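Local atomic coordinates of basic membrane lipoprotein (Brucella melitensis biovar Abortus, PDB entry 3S99), a protein that binds adenine and probably other purines such as guanine, and may serve an ABC-type uptake system for these ligands. Residues 37-42 against 215-220; 155-160 against 189-194; 42-47 against 235-240; 224-229 against 241-246. All coordinates share one frame; numbering follows the deposited sequence.

Interaction 1. Residues 37-42 against 215-220; sequences PGDFGW and HTDSTA. With ADE (adenine), chain T.
A buried contact between the two lobes, made across the adenine cleft, joins residues 37-42 to residues 215-220, and both partners are loops that lead from a strand into a helix. Two backbone bonds fasten them: Trp42 N gives its hydrogen to Asp217 O (3.2 Å), and Thr219 N reaches Asp39 O. Gly41, with no side chain, lets its CA come within 3.2 Å of Asp217 O, which also accepts from Trp42. This is the ligand pocket of a type I periplasmic-binding-protein fold. Trp42, its CG anti to the backbone N (chi1 172°), lays the indole flat over one face of adenine, with NE1 3.3 Å from C2 and bonded to Thr93 O. Alongside, pointing the same way and with its carboxylate only 16° from the indole plane, Asp217 brings OD1 to 2.7 Å from adenine N1. The Asp39 carboxylate is turned 79° from that of Asp217. One water donates to OD2 of each aspartate, probably easing the repulsion between them. OD1 of Asp39 accepts from Gly41 N in an Asx turn, and its OD2 from Thr43 N, while Thr219 CG2 packs on Phe40 CB.

Interaction 2. Residues 155-160 against 189-194; sequences IGSVPV and NSWFDP. With ADE (adenine), chain T.
The indole of Trp191 lies between adenine on one face and the CG2 methyl of Val158 on the other. The ligand's C4 stands 3.6 Å above the centre of the ring system, and Trp191 CE3 comes to 3.2 Å from adenine C6. On the protein side, Val158 CG2 sits 4.0 Å from the centroid of the six-membered ring, 26° off its normal, a CH-pi contact over the face. Val160 CG2 and the Ser157 hydroxyl approach obliquely, with Ser157 OG 3.2 Å from Trp191 CZ3. That hydroxyl is bonded to His215 O and so ties this loop to a third segment. The chi1 of -63° sets Trp191 CG beside its own backbone N and carries the indole back over residues 157-160. Behind the rings the two loops, which follow the adjacent parallel strands 151-156 and 182-187, are joined by Asn189 N to Ser157 O at 2.8 Å. Asn189 has positive phi (72°), a conformation asparagine tolerates well, and Val158 CG1 rests against its carbonyl carbon. Branched valines suit this place because their methyls give an apolar bed for a broad aromatic. With Trp42 on the far face of the base, adenine is sandwiched between two indoles, and stacking and dispersion, rather than charge, probably supply much of the grip from this side.

Interaction 3. Residues 42-47 against 235-240; sequences WTYQHD and QASDMI. With ADE (adenine), chain T.
Beside the adenine pocket, behind Trp42, in the cleft of this type I binding-protein fold, the start of helix 42-57 rests on the end of strand 231-236 from the other lobe. Ala236 makes the first touch: its methyl lies 3.5 Å from Trp42 N and 4.2 Å from Trp42 CB. The short methyl of alanine suits this close approach to the helix backbone. The chain makes a classic gamma turn centred on Ala236, with Ser237 N bonded to Gln235 O. Trp42, whose one face meets adenine, has its opposite face met by NE2 of His46, one turn along the helix, in an edge-to-face pair. Further out, Tyr44 CG is anti to the backbone N (chi1 173°), turning the ring edge to Ser237, whose OG lies in plane 3.5 Å from Tyr44 CD2. The Gln45 amide serves two directions: NE2 bonds to Asp253 O, and OE1 stands 2.9 Å from Ser237 OG. A water donates to Gln45 OE1 at 2.7 Å and accepts from Asp238 N at 3.0 Å.

Interaction 4. Residues 224-229 against 241-246; sequences VAHDRG and KFAPDT
Helix 220-227, the connection of a beta-alpha-beta crossover between parallel strands 211-214 and 231-236, ends here in a Schellman motif against the loop that leads to strand 247-253. Nearly everything that meets that loop belongs to His226. Its CG stands anti to the backbone N (chi1 177°), which sends the imidazole off the helix and across the loop. Pro244 CD lies over one face of the ring, 4.0 Å from its centroid and 25° off the normal, a CH-pi contact in which the rigid pyrrolidine offers a C-H beside its ring nitrogen. Thr246 OG1 comes instead to the edge, in the ring plane, 3.3 Å from His226 CD2. At the root of the side chain, His226 CB packs against Ala243 CB at 4.0 Å. A weak, poorly angled bond from His226 NE2 to Asp245 OD1 is modelled at 2.7 Å, but that oxygen is crowded in the model and its place is uncertain. Gly229, free of a side chain, takes the positive phi (64°) of the C-prime residue easily; its N bonds to His226 O, and the Thr246 CG2 methyl lies 4.2 Å from its carbonyl carbon. Imidazole suits this place because one flat group offers a face to carbon and an edge to oxygen.

In the fold
From the N terminus the chain leaves strand 27-32, passes through residues 37-42 and enters helix 42-57, so the first segments of interactions 1 and 3 share Trp42. Interaction 2 closes a short loop, 155-160 to 189-194, within the longer loops of interactions 1 and 3. Residues 215-220 then close interaction 1 and residues 235-240 close interaction 3; these two alternate along the chain and both tie the first lobe to the second. Interaction 4, opening at 224-229 and closing at 241-246, crosses interaction 3 but follows interactions 1 and 2 in series. Interactions 1, 2 and 3 all touch adenine, whereas interaction 4 joins a helix end to a loop within the second lobe, touching interaction 1 through Phe40 and Phe242.

Interaction 1. Residues 37-42 against 215-220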
loop_
_atom_site.group_PDB
_atom_site.type_symbol
_atom_site.label_atom_id
_atom_site.label_comp_id
_atom_site.label_asym_id
_atom_site.label_seq_id
_atom_site.Cartn_x
_atom_site.Cartn_y
_atom_site.Cartn_z
ATOM N N PRO A 37 9.302 0.947 -12.636
ATOM C CA PRO A 37 10.140 0.371 -11.591
ATOM C C PRO A 37 11.090 1.412 -10.940
ATOM O O PRO A 37 11.389 1.333 -9.753
ATOM C CB PRO A 37 10.936 -0.696 -12.326
ATOM C CG PRO A 37 10.060 -1.080 -13.484
ATOM C CD PRO A 37 9.396 0.198 -13.903
ATOM N N GLY A 38 11.528 2.385 -11.730
ATOM C CA GLY A 38 12.276 3.516 -11.231
ATOM C C GLY A 38 11.620 4.362 -10.142
ATOM O O GLY A 38 12.283 5.243 -9.604
ATOM N N ASP A 39 10.342 4.123 -9.806
ATOM C CA ASP A 39 9.732 4.839 -8.675
ATOM C C ASP A 39 10.397 4.497 -7.323
ATOM O O ASP A 39 10.300 5.269 -6.379
ATOM C CB ASP A 39 8.188 4.692 -8.622
ATOM C CG ASP A 39 7.689 3.310 -8.198
ATOM O OD1 ASP A 39 8.469 2.390 -7.882
ATOM O OD2 ASP A 39 6.441 3.147 -8.198
ATOM N N PHE A 40 11.097 3.358 -7.283
ATOM C CA PHE A 40 11.737 2.808 -6.082
ATOM C C PHE A 40 10.771 2.707 -4.893
ATOM O O PHE A 40 11.184 2.796 -3.738
ATOM C CB PHE A 40 13.038 3.541 -5.726
ATOM C CG PHE A 40 14.168 3.198 -6.636
ATOM C CD1 PHE A 40 14.855 2.002 -6.481
ATOM C CD2 PHE A 40 14.503 4.022 -7.686
ATOM C CE1 PHE A 40 15.893 1.655 -7.348
ATOM C CE2 PHE A 40 15.542 3.684 -8.570
ATOM C CZ PHE A 40 16.234 2.502 -8.400
ATOM N N GLY A 41 9.493 2.492 -5.217
ATOM C CA GLY A 41 8.406 2.343 -4.237
ATOM C C GLY A 41 7.440 1.273 -4.719
ATOM O O GLY A 41 7.805 0.102 -4.822
ATOM N N TRP A 42 6.219 1.694 -5.046
ATOM C CA TRP A 42 5.116 0.783 -5.345
ATOM C C TRP A 42 5.380 -0.084 -6.549
ATOM O O TRP A 42 5.273 -1.292 -6.469
ATOM C CB TRP A 42 3.838 1.583 -5.613
ATOM C CG TRP A 42 2.696 0.742 -6.111
ATOM C CD1 TRP A 42 2.320 0.517 -7.413
ATOM C CD2 TRP A 42 1.811 -0.015 -5.296
ATOM N NE1 TRP A 42 1.199 -0.309 -7.445
ATOM C CE2 TRP A 42 0.891 -0.669 -6.155
ATOM C CE3 TRP A 42 1.675 -0.168 -3.911
ATOM C CZ2 TRP A 42 -0.146 -1.484 -5.666
ATOM C CZ3 TRP A 42 0.672 -1.023 -3.421
ATOM C CH2 TRP A 42 -0.229 -1.661 -4.298
ATOM N N HIS A 215 0.953 8.123 0.711
ATOM C CA HIS A 215 0.335 7.007 -0.008
ATOM C C HIS A 215 0.491 7.126 -1.527
ATOM O O HIS A 215 -0.301 6.578 -2.301
ATOM C CB HIS A 215 -1.131 6.899 0.365
ATOM C CG HIS A 215 -1.683 5.510 0.276
ATOM N ND1 HIS A 215 -2.419 4.940 1.301
ATOM C CD2 HIS A 215 -1.671 4.601 -0.732
ATOM C CE1 HIS A 215 -2.806 3.728 0.934
ATOM N NE2 HIS A 215 -2.389 3.506 -0.302
ATOM N N THR A 216 1.527 7.848 -1.946
ATOM C CA THR A 216 1.950 7.885 -3.346
ATOM C C THR A 216 3.144 6.929 -3.534
ATOM O O THR A 216 3.666 6.352 -2.558
ATOM C CB THR A 216 2.317 9.310 -3.722
ATOM O OG1 THR A 216 3.360 9.781 -2.836
ATOM C CG2 THR A 216 1.045 10.225 -3.641
ATOM N N ASP A 217 3.568 6.756 -4.781
ATOM C CA ASP A 217 4.378 5.598 -5.203
ATOM C C ASP A 217 5.888 5.794 -5.189
ATOM O O ASP A 217 6.638 4.819 -5.237
ATOM C CB ASP A 217 3.939 5.178 -6.621
ATOM C CG ASP A 217 2.530 4.556 -6.652
ATOM O OD1 ASP A 217 1.924 4.389 -5.548
ATOM O OD2 ASP A 217 2.046 4.195 -7.780
ATOM N N SER A 218 6.349 7.045 -5.140
ATOM C CA SER A 218 7.750 7.307 -5.452
ATOM C C SER A 218 8.567 7.715 -4.239
ATOM O O SER A 218 8.023 8.019 -3.175
ATOM C CB SER A 218 7.894 8.393 -6.541
ATOM O OG SER A 218 7.927 9.668 -5.946
ATOM N N THR A 219 9.874 7.743 -4.434
ATOM C CA THR A 219 10.815 8.268 -3.430
ATOM C C THR A 219 10.965 9.800 -3.418
ATOM O O THR A 219 11.839 10.302 -2.708
ATOM C CB THR A 219 12.223 7.738 -3.662
ATOM O OG1 THR A 219 12.548 7.925 -5.040
ATOM C CG2 THR A 219 12.316 6.269 -3.312
ATOM N N ALA A 220 10.167 10.533 -4.210
ATOM C CA ALA A 220 10.342 12.011 -4.304
ATOM C C ALA A 220 10.229 12.704 -2.936
ATOM O O ALA A 220 11.110 13.479 -2.553
ATOM C CB ALA A 220 9.366 12.616 -5.276
HETATM N N9 ADE T . -3.424 0.557 -6.218
HETATM C C8 ADE T . -3.721 0.311 -4.895
HETATM N N7 ADE T . -2.876 0.826 -4.035
HETATM C C5 ADE T . -1.982 1.451 -4.913
HETATM C C6 ADE T . -0.861 2.179 -4.623
HETATM N N6 ADE T . -0.536 2.301 -3.328
HETATM N N1 ADE T . -0.139 2.695 -5.670
HETATM C C2 ADE T . -0.571 2.483 -6.925
HETATM N N3 ADE T . -1.641 1.799 -7.327
HETATM C C4 ADE T . -2.292 1.314 -6.244
HETATM O O HOH W 1 4.155 3.274 -9.657
#

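Interaction 2. Residues 155-160 against 189-194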
loop_
_atom_site.group_PDB
_atom_site.type_symbol
_atom_site.label_atom_id
_atom_site.label_comp_id
_atom_site.label_asym_id
_atom_site.label_seq_id
_atom_site.Cartn_x
_atom_site.Cartn_y
_atom_site.Cartn_z
ATOM N N ILE A 155 0.959 12.808 2.562
ATOM C CA ILE A 155 0.840 13.057 1.114
ATOM C C ILE A 155 -0.103 12.002 0.540
ATOM O O ILE A 155 0.266 10.835 0.401
ATOM C CB ILE A 155 2.185 13.027 0.430
ATOM C CG1 ILE A 155 3.077 14.097 1.040
ATOM C CG2 ILE A 155 2.040 13.230 -1.122
ATOM C CD1 ILE A 155 4.526 14.037 0.600
ATOM N N GLY A 156 -1.336 12.419 0.250
ATOM C CA GLY A 156 -2.351 11.523 -0.229
ATOM C C GLY A 156 -2.261 11.404 -1.730
ATOM O O GLY A 156 -1.826 12.334 -2.415
ATOM N N SER A 157 -2.657 10.243 -2.238
ATOM C CA SER A 157 -2.734 9.987 -3.680
ATOM C C SER A 157 -4.120 10.375 -4.157
ATOM O O SER A 157 -4.361 11.539 -4.490
ATOM C CB SER A 157 -2.458 8.498 -3.957
ATOM O OG SER A 157 -3.008 7.644 -2.931
ATOM N N VAL A 158 -5.031 9.399 -4.138
ATOM C CA VAL A 158 -6.426 9.614 -4.492
ATOM C C VAL A 158 -7.242 9.116 -3.310
ATOM O O VAL A 158 -6.861 8.145 -2.672
ATOM C CB VAL A 158 -6.844 8.836 -5.775
ATOM C CG1 VAL A 158 -6.327 9.544 -7.060
ATOM C CG2 VAL A 158 -6.343 7.435 -5.734
ATOM N N PRO A 159 -8.381 9.767 -3.024
ATOM C CA PRO A 159 -9.153 9.447 -1.828
ATOM C C PRO A 159 -10.030 8.185 -1.975
ATOM O O PRO A 159 -11.222 8.210 -1.712
ATOM C CB PRO A 159 -9.996 10.721 -1.620
ATOM C CG PRO A 159 -10.209 11.239 -2.980
ATOM C CD PRO A 159 -8.939 10.931 -3.744
ATOM N N VAL A 160 -9.433 7.065 -2.364
ATOM C CA VAL A 160 -10.168 5.819 -2.414
ATOM C C VAL A 160 -10.130 5.176 -1.018
ATOM O O VAL A 160 -9.284 5.543 -0.185
ATOM C CB VAL A 160 -9.585 4.899 -3.481
ATOM C CG1 VAL A 160 -9.801 5.534 -4.917
ATOM C CG2 VAL A 160 -8.105 4.600 -3.156
ATOM N N ASN A 189 -3.517 13.625 -6.155
ATOM C CA ASN A 189 -4.542 13.225 -7.112
ATOM C C ASN A 189 -4.081 12.218 -8.164
ATOM O O ASN A 189 -4.733 12.055 -9.199
ATOM C CB ASN A 189 -5.234 14.444 -7.736
ATOM C CG ASN A 189 -5.915 15.310 -6.693
ATOM O OD1 ASN A 189 -6.485 14.803 -5.722
ATOM N ND2 ASN A 189 -5.866 16.619 -6.891
ATOM N N SER A 190 -2.994 11.501 -7.866
ATOM C CA SER A 190 -2.651 10.309 -8.601
ATOM C C SER A 190 -1.694 9.512 -7.762
ATOM O O SER A 190 -1.263 9.978 -6.699
ATOM C CB SER A 190 -2.098 10.610 -10.016
ATOM O OG SER A 190 -0.916 11.368 -10.022
ATOM N N TRP A 191 -1.408 8.279 -8.194
ATOM C CA TRP A 191 -0.561 7.417 -7.415
ATOM C C TRP A 191 0.896 7.786 -7.583
ATOM O O TRP A 191 1.657 7.733 -6.633
ATOM C CB TRP A 191 -0.748 5.953 -7.793
ATOM C CG TRP A 191 -2.146 5.407 -7.535
ATOM C CD1 TRP A 191 -3.104 5.130 -8.490
ATOM C CD2 TRP A 191 -2.718 5.020 -6.271
ATOM N NE1 TRP A 191 -4.226 4.626 -7.886
ATOM C CE2 TRP A 191 -4.024 4.538 -6.537
ATOM C CE3 TRP A 191 -2.266 5.056 -4.933
ATOM C CZ2 TRP A 191 -4.878 4.092 -5.525
ATOM C CZ3 TRP A 191 -3.119 4.590 -3.922
ATOM C CH2 TRP A 191 -4.404 4.131 -4.220
ATOM N N PHE A 192 1.282 8.115 -8.814
ATOM C CA PHE A 192 2.661 8.353 -9.156
ATOM C C PHE A 192 2.761 9.679 -9.883
ATOM O O PHE A 192 2.206 9.822 -10.958
ATOM C CB PHE A 192 3.205 7.217 -10.038
ATOM C CG PHE A 192 4.564 7.492 -10.580
ATOM C CD1 PHE A 192 5.666 7.440 -9.744
ATOM C CD2 PHE A 192 4.750 7.821 -11.922
ATOM C CE1 PHE A 192 6.949 7.694 -10.220
ATOM C CE2 PHE A 192 6.021 8.105 -12.399
ATOM C CZ PHE A 192 7.131 8.024 -11.543
ATOM N N ASP A 193 3.434 10.654 -9.278
ATOM C CA ASP A 193 3.637 11.958 -9.903
ATOM C C ASP A 193 4.762 12.616 -9.113
ATOM O O ASP A 193 4.517 13.426 -8.204
ATOM C CB ASP A 193 2.346 12.774 -9.841
ATOM C CG ASP A 193 2.453 14.134 -10.550
ATOM O OD1 ASP A 193 3.569 14.602 -10.861
ATOM O OD2 ASP A 193 1.389 14.744 -10.778
ATOM N N PRO A 194 6.008 12.208 -9.406
ATOM C CA PRO A 194 7.113 12.652 -8.552
ATOM C C PRO A 194 7.200 14.175 -8.369
ATOM O O PRO A 194 7.580 14.624 -7.307
ATOM C CB PRO A 194 8.358 12.091 -9.259
ATOM C CG PRO A 194 7.847 10.891 -10.014
ATOM C CD PRO A 194 6.438 11.225 -10.418
HETATM N N9 ADE T . -3.424 0.557 -6.218
HETATM C C8 ADE T . -3.721 0.311 -4.895
HETATM N N7 ADE T . -2.876 0.826 -4.035
HETATM C C5 ADE T . -1.982 1.451 -4.913
HETATM C C6 ADE T . -0.861 2.179 -4.623
HETATM N N6 ADE T . -0.536 2.301 -3.328
HETATM N N1 ADE T . -0.139 2.695 -5.670
HETATM C C2 ADE T . -0.571 2.483 -6.925
HETATM N N3 ADE T . -1.641 1.799 -7.327
HETATM C C4 ADE T . -2.292 1.314 -6.244
#

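Interaction 3. Residues 42-47 against 235-240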
loop_
_atom_site.group_PDB
_atom_site.type_symbol
_atom_site.label_atom_id
_atom_site.label_comp_id
_atom_site.label_asym_id
_atom_site.label_seq_id
_atom_site.Cartn_x
_atom_site.Cartn_y
_atom_site.Cartn_z
ATOM N N TRP A 42 6.219 1.694 -5.046
ATOM C CA TRP A 42 5.116 0.783 -5.345
ATOM C C TRP A 42 5.380 -0.084 -6.549
ATOM O O TRP A 42 5.273 -1.292 -6.469
ATOM C CB TRP A 42 3.838 1.583 -5.613
ATOM C CG TRP A 42 2.696 0.742 -6.111
ATOM C CD1 TRP A 42 2.320 0.517 -7.413
ATOM C CD2 TRP A 42 1.811 -0.015 -5.296
ATOM N NE1 TRP A 42 1.199 -0.309 -7.445
ATOM C CE2 TRP A 42 0.891 -0.669 -6.155
ATOM C CE3 TRP A 42 1.675 -0.168 -3.911
ATOM C CZ2 TRP A 42 -0.146 -1.484 -5.666
ATOM C CZ3 TRP A 42 0.672 -1.023 -3.421
ATOM C CH2 TRP A 42 -0.229 -1.661 -4.298
ATOM N N THR A 43 5.673 0.518 -7.701
ATOM C CA THR A 43 5.862 -0.300 -8.906
ATOM C C THR A 43 7.162 -1.122 -8.789
ATOM O O THR A 43 7.240 -2.296 -9.193
ATOM C CB THR A 43 5.821 0.543 -10.173
ATOM O OG1 THR A 43 4.451 0.905 -10.432
ATOM C CG2 THR A 43 6.391 -0.252 -11.374
ATOM N N TYR A 44 8.169 -0.511 -8.180
ATOM C CA TYR A 44 9.449 -1.174 -7.951
ATOM C C TYR A 44 9.274 -2.488 -7.164
ATOM O O TYR A 44 9.847 -3.501 -7.527
ATOM C CB TYR A 44 10.350 -0.221 -7.183
ATOM C CG TYR A 44 11.652 -0.801 -6.715
ATOM C CD1 TYR A 44 12.688 -1.043 -7.615
ATOM C CD2 TYR A 44 11.878 -1.071 -5.358
ATOM C CE1 TYR A 44 13.929 -1.555 -7.171
ATOM C CE2 TYR A 44 13.107 -1.581 -4.911
ATOM C CZ TYR A 44 14.112 -1.813 -5.814
ATOM O OH TYR A 44 15.295 -2.335 -5.399
ATOM N N GLN A 45 8.506 -2.443 -6.072
ATOM C CA GLN A 45 8.204 -3.638 -5.281
ATOM C C GLN A 45 7.476 -4.696 -6.102
ATOM O O GLN A 45 7.769 -5.876 -5.993
ATOM C CB GLN A 45 7.317 -3.314 -4.081
ATOM C CG GLN A 45 7.951 -3.061 -2.742
ATOM C CD GLN A 45 9.145 -3.909 -2.353
ATOM O OE1 GLN A 45 10.269 -3.481 -2.527
ATOM N NE2 GLN A 45 8.903 -5.070 -1.772
ATOM N N HIS A 46 6.515 -4.287 -6.934
ATOM C CA HIS A 46 5.931 -5.252 -7.870
ATOM C C HIS A 46 6.973 -5.892 -8.778
ATOM O O HIS A 46 6.975 -7.112 -8.968
ATOM C CB HIS A 46 4.780 -4.641 -8.665
ATOM C CG HIS A 46 3.532 -4.458 -7.863
ATOM N ND1 HIS A 46 2.750 -5.526 -7.439
ATOM C CD2 HIS A 46 2.920 -3.334 -7.414
ATOM C CE1 HIS A 46 1.708 -5.052 -6.782
ATOM N NE2 HIS A 46 1.796 -3.730 -6.732
ATOM N N ASP A 47 7.898 -5.083 -9.304
ATOM C CA ASP A 47 8.845 -5.569 -10.275
ATOM C C ASP A 47 9.938 -6.376 -9.592
ATOM O O ASP A 47 10.442 -7.312 -10.188
ATOM C CB ASP A 47 9.471 -4.402 -11.024
ATOM C CG ASP A 47 10.192 -4.822 -12.285
ATOM O OD1 ASP A 47 9.532 -5.317 -13.252
ATOM O OD2 ASP A 47 11.409 -4.623 -12.320
ATOM N N GLN A 235 7.427 3.873 1.645
ATOM C CA GLN A 235 6.162 3.352 1.182
ATOM C C GLN A 235 6.376 2.249 0.178
ATOM O O GLN A 235 7.049 2.472 -0.821
ATOM C CB GLN A 235 5.390 4.489 0.491
ATOM C CG GLN A 235 4.039 4.115 -0.190
ATOM C CD GLN A 235 2.963 3.584 0.725
ATOM O OE1 GLN A 235 3.141 3.427 1.963
ATOM N NE2 GLN A 235 1.800 3.314 0.123
ATOM N N ALA A 236 5.802 1.081 0.446
ATOM C CA ALA A 236 5.793 -0.062 -0.453
ATOM C C ALA A 236 7.114 -0.797 -0.381
ATOM O O ALA A 236 7.149 -2.043 -0.284
ATOM C CB ALA A 236 5.513 0.387 -1.929
ATOM N N SER A 237 8.190 -0.016 -0.519
ATOM C CA SER A 237 9.555 -0.516 -0.476
ATOM C C SER A 237 10.291 0.058 0.700
ATOM O O SER A 237 9.957 1.148 1.169
ATOM C CB SER A 237 10.306 -0.053 -1.736
ATOM O OG SER A 237 11.473 -0.864 -1.902
ATOM N N ASP A 238 11.343 -0.639 1.139
ATOM C CA ASP A 238 12.277 -0.058 2.104
ATOM C C ASP A 238 13.085 1.000 1.361
ATOM O O ASP A 238 13.890 0.657 0.516
ATOM C CB ASP A 238 13.178 -1.131 2.744
ATOM C CG ASP A 238 14.113 -0.556 3.812
ATOM O OD1 ASP A 238 14.143 0.693 3.978
ATOM O OD2 ASP A 238 14.831 -1.359 4.474
ATOM N N MET A 239 12.853 2.282 1.683
ATOM C CA MET A 239 13.489 3.408 0.990
ATOM C C MET A 239 14.680 3.987 1.733
ATOM O O MET A 239 15.069 5.145 1.487
ATOM C CB MET A 239 12.471 4.531 0.745
ATOM C CG MET A 239 11.309 4.132 -0.133
ATOM S SD MET A 239 10.105 5.487 -0.317
ATOM C CE MET A 239 9.218 4.869 -1.754
ATOM N N ILE A 240 15.274 3.186 2.614
ATOM C CA ILE A 240 16.381 3.629 3.455
ATOM C C ILE A 240 17.535 4.247 2.633
ATOM O O ILE A 240 18.086 5.274 3.053
ATOM C CB ILE A 240 16.917 2.470 4.346
ATOM C CG1 ILE A 240 17.916 2.970 5.410
ATOM C CG2 ILE A 240 17.555 1.360 3.488
ATOM C CD1 ILE A 240 17.329 3.778 6.541
HETATM N N9 ADE T . -3.424 0.557 -6.218
HETATM C C8 ADE T . -3.721 0.311 -4.895
HETATM N N7 ADE T . -2.876 0.826 -4.035
HETATM C C5 ADE T . -1.982 1.451 -4.913
HETATM C C6 ADE T . -0.861 2.179 -4.623
HETATM N N6 ADE T . -0.536 2.301 -3.328
HETATM N N1 ADE T . -0.139 2.695 -5.670
HETATM C C2 ADE T . -0.571 2.483 -6.925
HETATM N N3 ADE T . -1.641 1.799 -7.327
HETATM C C4 ADE T . -2.292 1.314 -6.244
HETATM O O HOH W 2 11.994 -3.081 -0.501
#

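Interaction 4. Residues 224-229 against 241-246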
loop_
_atom_site.group_PDB
_atom_site.type_symbol
_atom_site.label_atom_id
_atom_site.label_comp_id
_atom_site.label_asym_id
_atom_site.label_seq_id
_atom_site.Cartn_x
_atom_site.Cartn_y
_atom_site.Cartn_z
ATOM N N VAL A 224 13.106 14.679 -0.393
ATOM C CA VAL A 224 12.902 16.069 0.047
ATOM C C VAL A 224 13.036 16.136 1.567
ATOM O O VAL A 224 13.767 16.984 2.106
ATOM C CB VAL A 224 11.524 16.616 -0.338
ATOM C CG1 VAL A 224 11.254 17.907 0.414
ATOM C CG2 VAL A 224 11.408 16.821 -1.895
ATOM N N ALA A 225 12.327 15.238 2.258
ATOM C CA ALA A 225 12.402 15.186 3.715
ATOM C C ALA A 225 13.858 14.994 4.155
ATOM O O ALA A 225 14.330 15.687 5.047
ATOM C CB ALA A 225 11.502 14.071 4.271
ATOM N N HIS A 226 14.577 14.085 3.508
ATOM C CA HIS A 226 15.957 13.833 3.899
ATOM C C HIS A 226 16.785 15.094 3.674
ATOM O O HIS A 226 17.512 15.507 4.565
ATOM C CB HIS A 226 16.580 12.677 3.115
ATOM C CG HIS A 226 18.019 12.441 3.451
ATOM N ND1 HIS A 226 19.049 12.758 2.592
ATOM C CD2 HIS A 226 18.603 11.971 4.580
ATOM C CE1 HIS A 226 20.205 12.463 3.163
ATOM N NE2 HIS A 226 19.964 11.994 4.376
ATOM N N ASP A 227 16.650 15.691 2.490
ATOM C CA ASP A 227 17.280 16.997 2.174
ATOM C C ASP A 227 17.015 18.056 3.249
ATOM O O ASP A 227 17.901 18.858 3.537
ATOM C CB ASP A 227 16.811 17.537 0.804
ATOM C CG ASP A 227 17.428 16.789 -0.384
ATOM O OD1 ASP A 227 18.422 16.044 -0.177
ATOM O OD2 ASP A 227 16.926 16.961 -1.536
ATOM N N ARG A 228 15.824 18.053 3.858
ATOM C CA ARG A 228 15.517 18.989 4.965
ATOM C C ARG A 228 15.774 18.447 6.396
ATOM O O ARG A 228 15.443 19.112 7.381
ATOM C CB ARG A 228 14.071 19.519 4.864
ATOM C CG ARG A 228 13.578 19.948 3.438
ATOM C CD ARG A 228 14.105 21.292 2.945
ATOM N NE ARG A 228 13.211 21.942 1.957
ATOM C CZ ARG A 228 13.274 21.823 0.616
ATOM N NH1 ARG A 228 12.416 22.489 -0.140
ATOM N NH2 ARG A 228 14.174 21.056 0.011
ATOM N N GLY A 229 16.382 17.270 6.525
ATOM C CA GLY A 229 16.576 16.641 7.845
ATOM C C GLY A 229 15.297 16.256 8.595
ATOM O O GLY A 229 15.306 16.179 9.816
ATOM N N LYS A 241 17.871 3.653 1.477
ATOM C CA LYS A 241 19.011 4.140 0.678
ATOM C C LYS A 241 18.825 5.593 0.238
ATOM O O LYS A 241 19.808 6.303 0.057
ATOM C CB LYS A 241 19.286 3.257 -0.554
ATOM N N PHE A 242 17.570 6.037 0.111
ATOM C CA PHE A 242 17.263 7.423 -0.263
ATOM C C PHE A 242 17.151 8.384 0.934
ATOM O O PHE A 242 16.962 9.585 0.756
ATOM C CB PHE A 242 15.964 7.437 -1.091
ATOM C CG PHE A 242 16.067 6.657 -2.351
ATOM C CD1 PHE A 242 16.584 7.237 -3.501
ATOM C CD2 PHE A 242 15.695 5.329 -2.385
ATOM C CE1 PHE A 242 16.679 6.515 -4.665
ATOM C CE2 PHE A 242 15.793 4.595 -3.538
ATOM C CZ PHE A 242 16.287 5.174 -4.677
ATOM N N ALA A 243 17.258 7.857 2.156
ATOM C CA ALA A 243 17.060 8.648 3.363
ATOM C C ALA A 243 17.718 7.907 4.532
ATOM O O ALA A 243 17.033 7.537 5.482
ATOM C CB ALA A 243 15.548 8.862 3.625
ATOM N N PRO A 244 19.042 7.680 4.449
ATOM C CA PRO A 244 19.728 6.743 5.334
ATOM C C PRO A 244 19.654 7.119 6.804
ATOM O O PRO A 244 19.560 6.244 7.638
ATOM C CB PRO A 244 21.198 6.769 4.851
ATOM C CG PRO A 244 21.226 7.552 3.601
ATOM C CD PRO A 244 19.967 8.369 3.530
ATOM N N ASP A 245 19.708 8.404 7.116
ATOM C CA ASP A 245 19.630 8.832 8.491
ATOM C C ASP A 245 18.256 9.383 8.875
ATOM O O ASP A 245 18.081 9.809 10.014
ATOM C CB ASP A 245 20.750 9.831 8.838
ATOM C CG ASP A 245 20.705 11.101 8.005
ATOM O OD1 ASP A 245 20.031 11.146 6.960
ATOM O OD2 ASP A 245 21.376 12.069 8.401
ATOM N N THR A 246 17.265 9.339 7.970
ATOM C CA THR A 246 15.953 9.906 8.325
ATOM C C THR A 246 14.754 8.983 8.129
ATOM O O THR A 246 13.695 9.245 8.704
ATOM C CB THR A 246 15.691 11.242 7.610
ATOM O OG1 THR A 246 15.861 11.062 6.204
ATOM C CG2 THR A 246 16.641 12.335 8.131
#